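Local coordinates for protein pyruvate kinase (Pyrobaculum aerophilum, PDB 3QTG) that catalyses the last step of glycolysis, the interconversion of phosphoenolpyruvate and ADP with pyruvate and ATP, using a divalent metal cation, at residues A[376-382]-A[398-404]; A[391-395]-A[415-419]. All blocks are in the same frame, centred on the assembly; numbering follows the deposited sequence.

Interaction 1 (A[376-382]-A[398-404]); sequences NILVFSM and VVYVGTP. With SO4 (sulfate ion), chain C.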
ATOM      1  N   ASN A 376      -2.954  15.292 -21.253  1.00 41.16           N
ATOM      2  CA  ASN A 376      -2.443  16.606 -20.867  1.00 40.96           C
ATOM      3  C   ASN A 376      -3.461  17.396 -20.065  1.00 40.00           C
ATOM      4  O   ASN A 376      -4.673  17.303 -20.307  1.00 39.71           O
ATOM      5  CB  ASN A 376      -1.936  17.425 -22.068  1.00 41.23           C
ATOM      6  CG  ASN A 376      -0.540  16.975 -22.528  1.00 43.89           C
ATOM      7  OD1 ASN A 376       0.514  17.520 -22.106  1.00 43.86           O
ATOM      8  ND2 ASN A 376      -0.524  15.937 -23.348  1.00 45.67           N
ATOM      9  N   ILE A 377      -2.951  18.157 -19.100  1.00 38.46           N
ATOM     10  CA  ILE A 377      -3.772  19.042 -18.292  1.00 36.72           C
ATOM     11  C   ILE A 377      -3.763  20.434 -18.856  1.00 37.21           C
ATOM     12  O   ILE A 377      -2.700  20.983 -19.193  1.00 36.74           O
ATOM     13  CB  ILE A 377      -3.333  19.063 -16.806  1.00 36.00           C
ATOM     14  CG1 ILE A 377      -3.320  17.637 -16.256  1.00 35.40           C
ATOM     15  CG2 ILE A 377      -4.218  20.055 -15.973  1.00 35.17           C
ATOM     16  CD1 ILE A 377      -2.770  17.483 -14.801  1.00 36.08           C
ATOM     17  N   LEU A 378      -4.970  20.996 -18.947  1.00 37.32           N
ATOM     18  CA  LEU A 378      -5.191  22.373 -19.351  1.00 38.24           C
ATOM     19  C   LEU A 378      -5.886  23.074 -18.197  1.00 37.62           C
ATOM     20  O   LEU A 378      -6.802  22.516 -17.620  1.00 38.24           O
ATOM     21  CB  LEU A 378      -6.095  22.422 -20.598  1.00 38.19           C
ATOM     22  CG  LEU A 378      -5.571  22.086 -21.995  1.00 40.17           C
ATOM     23  CD1 LEU A 378      -4.898  20.716 -22.065  1.00 40.73           C
ATOM     24  CD2 LEU A 378      -6.751  22.142 -22.990  1.00 40.13           C
ATOM     25  N   VAL A 379      -5.450  24.278 -17.848  1.00 38.15           N
ATOM     26  CA  VAL A 379      -6.053  25.039 -16.744  1.00 38.46           C
ATOM     27  C   VAL A 379      -6.339  26.451 -17.197  1.00 39.22           C
ATOM     28  O   VAL A 379      -5.452  27.108 -17.767  1.00 39.22           O
ATOM     29  CB  VAL A 379      -5.091  25.205 -15.511  1.00 38.48           C
ATOM     30  CG1 VAL A 379      -5.844  25.734 -14.286  1.00 36.72           C
ATOM     31  CG2 VAL A 379      -4.379  23.929 -15.179  1.00 39.74           C
ATOM     32  N   PHE A 380      -7.548  26.939 -16.917  1.00 39.73           N
ATOM     33  CA  PHE A 380      -7.806  28.369 -16.991  1.00 40.40           C
ATOM     34  C   PHE A 380      -7.779  28.997 -15.596  1.00 41.02           C
ATOM     35  O   PHE A 380      -8.517  28.614 -14.681  1.00 40.28           O
ATOM     36  CB  PHE A 380      -9.063  28.753 -17.789  1.00 40.62           C
ATOM     37  CG  PHE A 380      -8.995  30.161 -18.352  1.00 40.68           C
ATOM     38  CD1 PHE A 380      -8.344  30.413 -19.556  1.00 40.45           C
ATOM     39  CD2 PHE A 380      -9.537  31.233 -17.656  1.00 41.32           C
ATOM     40  CE1 PHE A 380      -8.259  31.713 -20.076  1.00 39.78           C
ATOM     41  CE2 PHE A 380      -9.436  32.545 -18.156  1.00 42.50           C
ATOM     42  CZ  PHE A 380      -8.793  32.776 -19.367  1.00 41.53           C
ATOM     43  N   SER A 381      -6.883  29.964 -15.452  1.00 41.93           N
ATOM     44  CA  SER A 381      -6.503  30.466 -14.154  1.00 42.98           C
ATOM     45  C   SER A 381      -6.414  31.985 -14.212  1.00 43.99           C
ATOM     46  O   SER A 381      -5.695  32.525 -15.045  1.00 44.69           O
ATOM     47  CB  SER A 381      -5.155  29.848 -13.768  1.00 42.25           C
ATOM     48  OG  SER A 381      -4.879  30.015 -12.395  1.00 43.25           O
ATOM     49  N   MET A 382      -7.166  32.657 -13.343  1.00 45.17           N
ATOM     50  CA  MET A 382      -7.189  34.122 -13.272  1.00 46.43           C
ATOM     51  C   MET A 382      -5.921  34.698 -12.632  1.00 45.76           C
ATOM     52  O   MET A 382      -5.310  35.612 -13.182  1.00 46.45           O
ATOM     53  CB  MET A 382      -8.426  34.617 -12.513  1.00 47.51           C
ATOM     54  CG  MET A 382      -9.754  34.362 -13.220  1.00 50.15           C
ATOM     55  SD  MET A 382      -9.786  34.883 -14.950  1.00 55.70           S
ATOM     56  CE  MET A 382     -11.554  34.974 -15.290  1.00 52.81           C
ATOM     57  N   VAL A 398       3.548  18.496 -19.852  1.00 38.77           N
ATOM     58  CA  VAL A 398       3.261  19.933 -19.888  1.00 38.49           C
ATOM     59  C   VAL A 398       1.825  20.264 -19.481  1.00 37.65           C
ATOM     60  O   VAL A 398       0.896  19.555 -19.838  1.00 37.49           O
ATOM     61  CB  VAL A 398       3.571  20.534 -21.279  1.00 39.13           C
ATOM     62  CG1 VAL A 398       3.091  21.983 -21.372  1.00 38.66           C
ATOM     63  CG2 VAL A 398       5.067  20.447 -21.550  1.00 39.61           C
ATOM     64  N   VAL A 399       1.677  21.349 -18.718  1.00 37.12           N
ATOM     65  CA  VAL A 399       0.392  21.863 -18.273  1.00 35.79           C
ATOM     66  C   VAL A 399       0.185  23.204 -18.957  1.00 37.21           C
ATOM     67  O   VAL A 399       0.886  24.195 -18.670  1.00 36.52           O
ATOM     68  CB  VAL A 399       0.328  21.999 -16.712  1.00 35.79           C
ATOM     69  CG1 VAL A 399      -1.054  22.485 -16.241  1.00 33.89           C
ATOM     70  CG2 VAL A 399       0.707  20.689 -16.037  1.00 33.34           C
ATOM     71  N   TYR A 400      -0.762  23.239 -19.890  1.00 38.33           N
ATOM     72  CA  TYR A 400      -1.107  24.484 -20.581  1.00 39.12           C
ATOM     73  C   TYR A 400      -1.998  25.325 -19.699  1.00 38.88           C
ATOM     74  O   TYR A 400      -3.031  24.846 -19.206  1.00 39.48           O
ATOM     75  CB  TYR A 400      -1.801  24.174 -21.896  1.00 40.58           C
ATOM     76  CG  TYR A 400      -0.914  23.338 -22.768  1.00 42.93           C
ATOM     77  CD1 TYR A 400       0.116  23.931 -23.511  1.00 44.23           C
ATOM     78  CD2 TYR A 400      -1.058  21.954 -22.807  1.00 44.33           C
ATOM     79  CE1 TYR A 400       0.949  23.168 -24.299  1.00 45.74           C
ATOM     80  CE2 TYR A 400      -0.222  21.178 -23.596  1.00 46.29           C
ATOM     81  CZ  TYR A 400       0.775  21.802 -24.341  1.00 44.78           C
ATOM     82  OH  TYR A 400       1.603  21.043 -25.124  1.00 46.12           O
ATOM     83  N   VAL A 401      -1.592  26.566 -19.467  1.00 37.42           N
ATOM     84  CA  VAL A 401      -2.362  27.440 -18.609  1.00 36.76           C
ATOM     85  C   VAL A 401      -2.774  28.669 -19.385  1.00 37.97           C
ATOM     86  O   VAL A 401      -1.930  29.417 -19.849  1.00 38.52           O
ATOM     87  CB  VAL A 401      -1.563  27.876 -17.351  1.00 36.81           C
ATOM     88  CG1 VAL A 401      -2.423  28.727 -16.422  1.00 34.66           C
ATOM     89  CG2 VAL A 401      -0.980  26.664 -16.613  1.00 33.05           C
ATOM     90  N   GLY A 402      -4.078  28.881 -19.520  1.00 38.15           N
ATOM     91  CA  GLY A 402      -4.579  30.101 -20.102  1.00 39.40           C
ATOM     92  C   GLY A 402      -4.816  31.072 -18.975  1.00 40.41           C
ATOM     93  O   GLY A 402      -5.330  30.677 -17.920  1.00 41.16           O
ATOM     94  N   THR A 403      -4.424  32.330 -19.185  1.00 40.66           N
ATOM     95  CA  THR A 403      -4.706  33.404 -18.238  1.00 41.62           C
ATOM     96  C   THR A 403      -4.977  34.742 -18.963  1.00 42.95           C
ATOM     97  O   THR A 403      -4.380  35.014 -20.005  1.00 43.31           O
ATOM     98  CB  THR A 403      -3.572  33.532 -17.138  1.00 41.08           C
ATOM     99  OG1 THR A 403      -3.933  34.516 -16.167  1.00 40.53           O
ATOM    100  CG2 THR A 403      -2.222  33.894 -17.723  1.00 41.14           C
ATOM    101  N   PRO A 404      -5.890  35.576 -18.431  1.00 44.21           N
ATOM    102  CA  PRO A 404      -6.060  36.909 -19.066  1.00 45.85           C
ATOM    103  C   PRO A 404      -5.093  37.986 -18.551  1.00 46.76           C
ATOM    104  O   PRO A 404      -5.149  39.136 -18.990  1.00 48.12           O
ATOM    105  CB  PRO A 404      -7.510  37.286 -18.715  1.00 46.06           C
ATOM    106  CG  PRO A 404      -7.845  36.471 -17.468  1.00 45.26           C
ATOM    107  CD  PRO A 404      -6.817  35.372 -17.297  1.00 43.97           C
TER
HETATM  108  S   SO4 C 500      -7.380  30.966 -10.177  1.00 42.68           S
HETATM  109  O1  SO4 C 500      -8.201  31.399 -11.286  1.00 39.99           O
HETATM  110  O2  SO4 C 500      -6.407  32.026  -9.881  1.00 45.44           O
HETATM  111  O3  SO4 C 500      -6.659  29.740 -10.516  1.00 42.37           O
HETATM  112  O4  SO4 C 500      -8.164  30.699  -8.971  1.00 41.57           O
HETATM  113  O   HOH W   1      -0.144  17.769 -18.054  1.00 45.74           O
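Phe380 folds its ring back over Gly402, laying one face above the glycine carbonyl, with CD1 3.4 Å from Gly402 O. Its CG lies anti to the backbone N (chi1 -155°), which swings the ring across to the neighbouring strand. Gly402, having no CB, lets the ring lie this close to the backbone. The two strands are parallel neighbours in a beta-alpha-beta unit, joined through helix 385-391, in the enzyme's alpha/beta domain. Their hydrogen bonds alternate: Tyr400 N to Ile377 O, Val379 N to Tyr400 O, Gly402 N to Val379 O and Ser381 N to Gly402 O. Beta-branched Ile377, Val379, Val399 and Val401 suit extended strands and form one face, on which Ile377, Val379 and Val401 touch helix 385-391; Val379 CG2 meets Val399 CG1 at 3.8 Å. On the other face Leu378 CD1 touches the Tyr400 ring at CD2, beneath helix 428-439. The far end of the Phe380 ring reaches Pro404, CZ to CD 3.9 Å; an alanine here would probably leave Gly402 and Pro404 without their aromatic cover and open a gap beside Tyr428. Just past strand 376-380, Ser381 O accepts from Thr403 OG1 (2.9 Å). At the start of helix 385-391 a sulfate, probably from the crystallisation liquor, is bonded by Tyr428 OH, by backbone N of Ser383, Thr385 and Leu386, and, at 2.6 Å each, by Met382 N (to O1) and Ser381 OG (to O3).

Interaction 2 (A[391-395]-A[415-419]); sequences AKFRP and VWALE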
ATOM      1  N   ALA A 391       0.582  22.083 -10.349  1.00 32.38           N
ATOM      2  CA  ALA A 391       2.029  21.895 -10.516  1.00 32.19           C
ATOM      3  C   ALA A 391       2.709  21.233  -9.336  1.00 32.08           C
ATOM      4  O   ALA A 391       3.644  20.445  -9.516  1.00 32.00           O
ATOM      5  CB  ALA A 391       2.729  23.220 -10.857  1.00 30.53           C
ATOM      6  N   LYS A 392       2.256  21.546  -8.126  1.00 32.28           N
ATOM      7  CA  LYS A 392       2.964  21.042  -6.938  1.00 32.81           C
ATOM      8  C   LYS A 392       2.827  19.544  -6.794  1.00 32.86           C
ATOM      9  O   LYS A 392       3.604  18.930  -6.072  1.00 32.07           O
ATOM     10  CB  LYS A 392       2.527  21.748  -5.654  1.00 32.55           C
ATOM     11  CG  LYS A 392       1.162  21.371  -5.149  1.00 34.24           C
ATOM     12  CD  LYS A 392       0.744  22.287  -4.018  1.00 34.93           C
ATOM     13  CE  LYS A 392      -0.408  21.655  -3.268  1.00 37.49           C
ATOM     14  NZ  LYS A 392      -0.903  22.568  -2.230  1.00 38.89           N
ATOM     15  N   PHE A 393       1.832  18.958  -7.476  1.00 33.37           N
ATOM     16  CA  PHE A 393       1.675  17.506  -7.456  1.00 34.13           C
ATOM     17  C   PHE A 393       2.457  16.868  -8.570  1.00 34.46           C
ATOM     18  O   PHE A 393       2.344  15.673  -8.771  1.00 35.50           O
ATOM     19  CB  PHE A 393       0.192  17.078  -7.493  1.00 34.54           C
ATOM     20  CG  PHE A 393      -0.560  17.460  -6.246  1.00 34.91           C
ATOM     21  CD1 PHE A 393      -0.413  16.722  -5.074  1.00 34.98           C
ATOM     22  CD2 PHE A 393      -1.379  18.584  -6.236  1.00 33.43           C
ATOM     23  CE1 PHE A 393      -1.100  17.095  -3.915  1.00 35.05           C
ATOM     24  CE2 PHE A 393      -2.064  18.949  -5.104  1.00 32.51           C
ATOM     25  CZ  PHE A 393      -1.927  18.192  -3.940  1.00 34.54           C
ATOM     26  N   ARG A 394       3.244  17.667  -9.299  1.00 34.38           N
ATOM     27  CA  ARG A 394       4.236  17.137 -10.241  1.00 34.48           C
ATOM     28  C   ARG A 394       3.634  16.292 -11.381  1.00 35.23           C
ATOM     29  O   ARG A 394       4.017  15.128 -11.589  1.00 35.73           O
ATOM     30  CB  ARG A 394       5.365  16.394  -9.496  1.00 34.18           C
ATOM     31  CG  ARG A 394       6.263  17.323  -8.621  1.00 32.86           C
ATOM     32  CD  ARG A 394       6.919  18.390  -9.483  1.00 33.39           C
ATOM     33  NE  ARG A 394       7.916  19.249  -8.817  1.00 32.81           N
ATOM     34  CZ  ARG A 394       7.659  20.463  -8.357  1.00 34.53           C
ATOM     35  NH1 ARG A 394       6.425  20.918  -8.451  1.00 33.17           N
ATOM     36  NH2 ARG A 394       8.625  21.219  -7.794  1.00 34.11           N
ATOM     37  N   PRO A 395       2.706  16.893 -12.154  1.00 35.41           N
ATOM     38  CA  PRO A 395       2.227  16.189 -13.369  1.00 35.99           C
ATOM     39  C   PRO A 395       3.409  15.940 -14.303  1.00 37.14           C
ATOM     40  O   PRO A 395       4.355  16.744 -14.322  1.00 37.03           O
ATOM     41  CB  PRO A 395       1.259  17.190 -13.994  1.00 35.29           C
ATOM     42  CG  PRO A 395       1.723  18.578 -13.384  1.00 35.49           C
ATOM     43  CD  PRO A 395       2.113  18.234 -12.004  1.00 33.55           C
ATOM     44  N   VAL A 415       7.501  27.983 -12.928  1.00 33.74           N
ATOM     45  CA  VAL A 415       6.870  26.930 -12.139  1.00 33.36           C
ATOM     46  C   VAL A 415       6.907  25.622 -12.961  1.00 33.18           C
ATOM     47  O   VAL A 415       6.687  25.637 -14.178  1.00 34.25           O
ATOM     48  CB  VAL A 415       5.405  27.322 -11.722  1.00 33.43           C
ATOM     49  CG1 VAL A 415       4.754  26.196 -10.887  1.00 33.07           C
ATOM     50  CG2 VAL A 415       5.394  28.633 -10.897  1.00 33.61           C
ATOM     51  N   TRP A 416       7.232  24.520 -12.301  1.00 33.42           N
ATOM     52  CA  TRP A 416       7.240  23.159 -12.884  1.00 33.68           C
ATOM     53  C   TRP A 416       6.126  22.870 -13.906  1.00 34.39           C
ATOM     54  O   TRP A 416       4.945  22.991 -13.590  1.00 35.42           O
ATOM     55  CB  TRP A 416       7.142  22.130 -11.756  1.00 32.00           C
ATOM     56  CG  TRP A 416       6.895  20.718 -12.225  1.00 32.36           C
ATOM     57  CD1 TRP A 416       5.672  20.120 -12.440  1.00 30.07           C
ATOM     58  CD2 TRP A 416       7.884  19.721 -12.520  1.00 30.47           C
ATOM     59  NE1 TRP A 416       5.843  18.836 -12.843  1.00 28.63           N
ATOM     60  CE2 TRP A 416       7.183  18.554 -12.918  1.00 30.75           C
ATOM     61  CE3 TRP A 416       9.292  19.699 -12.480  1.00 31.92           C
ATOM     62  CZ2 TRP A 416       7.836  17.355 -13.281  1.00 30.40           C
ATOM     63  CZ3 TRP A 416       9.962  18.494 -12.848  1.00 30.97           C
ATOM     64  CH2 TRP A 416       9.212  17.337 -13.238  1.00 31.67           C
ATOM     65  N   ALA A 417       6.533  22.485 -15.112  1.00 35.49           N
ATOM     66  CA  ALA A 417       5.668  21.959 -16.204  1.00 35.96           C
ATOM     67  C   ALA A 417       4.752  22.958 -16.882  1.00 36.66           C
ATOM     68  O   ALA A 417       4.167  22.645 -17.928  1.00 37.54           O
ATOM     69  CB  ALA A 417       4.858  20.696 -15.756  1.00 35.57           C
ATOM     70  N   LEU A 418       4.596  24.144 -16.297  1.00 37.12           N
ATOM     71  CA  LEU A 418       3.578  25.076 -16.772  1.00 37.61           C
ATOM     72  C   LEU A 418       3.972  25.760 -18.058  1.00 39.14           C
ATOM     73  O   LEU A 418       5.102  26.265 -18.205  1.00 38.96           O
ATOM     74  CB  LEU A 418       3.205  26.126 -15.715  1.00 37.31           C
ATOM     75  CG  LEU A 418       2.723  25.635 -14.343  1.00 36.97           C
ATOM     76  CD1 LEU A 418       2.167  26.809 -13.584  1.00 34.67           C
ATOM     77  CD2 LEU A 418       1.684  24.501 -14.459  1.00 34.99           C
ATOM     78  N   GLU A 419       3.029  25.768 -18.993  1.00 39.99           N
ATOM     79  CA  GLU A 419       3.176  26.573 -20.202  1.00 41.57           C
ATOM     80  C   GLU A 419       2.096  27.655 -20.251  1.00 41.43           C
ATOM     81  O   GLU A 419       0.974  27.407 -20.695  1.00 40.53           O
ATOM     82  CB  GLU A 419       3.188  25.738 -21.482  1.00 41.61           C
ATOM     83  CG  GLU A 419       3.902  26.505 -22.591  1.00 45.90           C
ATOM     84  CD  GLU A 419       3.625  25.962 -23.966  1.00 51.37           C
ATOM     85  OE1 GLU A 419       3.134  26.737 -24.814  1.00 56.17           O
ATOM     86  OE2 GLU A 419       3.886  24.763 -24.198  1.00 53.40           O
TER
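Arg394 lies flat against Trp416, its guanidinium plane tilted only 13° from that of the indole and the two centres 4.4 Å apart. The overlap is staggered. CD, rather than the charged end, sits squarely over the five-membered ring, 3.3 Å from its centroid, in a CH-pi contact, while CZ stands off-centre and NH1 passes over Trp416 CB at 3.6 Å. A bend at chi2 (-59°) curls the arginine chain so that its methylene and its guanidinium both follow the indole face. A long side chain with a flat cationic end suits this place, since it can cover the ring and still reach polar partners: NH1 donates to Ala391 O, lying above that carbonyl plane, while Arg394 N reaches the same oxygen from the opposite face. NE and NH2 go to Gly315 O and, as a salt bridge, to Asp317, whose carboxylate also accepts from Trp416 N.

These residues belong to two tight turns of the alpha/beta domain: a type I turn, Ala391 to Arg394, following helix 385-391 on the way to strand 399-403, and a type II turn, Val415 to Leu418, leading into strand 418-422. At the indole edge NE1 donates to Pro395 O (3.0 Å, 148° at the hydrogen), with the oxygen near the ring plane and the nitrogen in the carbonyl plane. This satisfies the one polar atom of a buried indole and fixes the ring's rotation. The Pro395 ring lies beside the indole, running the other way, CD 4.1 Å from Trp416 CD1. Ala391 is small enough to let the turns close up: its CB points toward the second turn, 3.5 Å from Trp416 O, and touches Val415 CG1 (3.6 Å) and Leu418 CD2.

The two interactions lie 11 Å apart between centres and meet through the sheet, where strand 399-403 stands between strands 376-380 and 418-422. Val399 of interaction 1 makes most of the junction. Val399 N lies 2.9 Å from Ala417 O, a probable hydrogen bond. A second probable one, 2.7 Å long, joins Val399 O to Glu419 N, while Val399 CB packs 3.6 Å from Leu418 CD2. Their segments alternate along the chain, with helix 385-391 running from the sulfate end of interaction 1 to the turn of interaction 2, and Ile377 touching Pro395. Both lie away from the active-site residues of the barrel domain; through Gly315 and Asp317 interaction 2 is fastened to the residues leading into barrel strand 318-321.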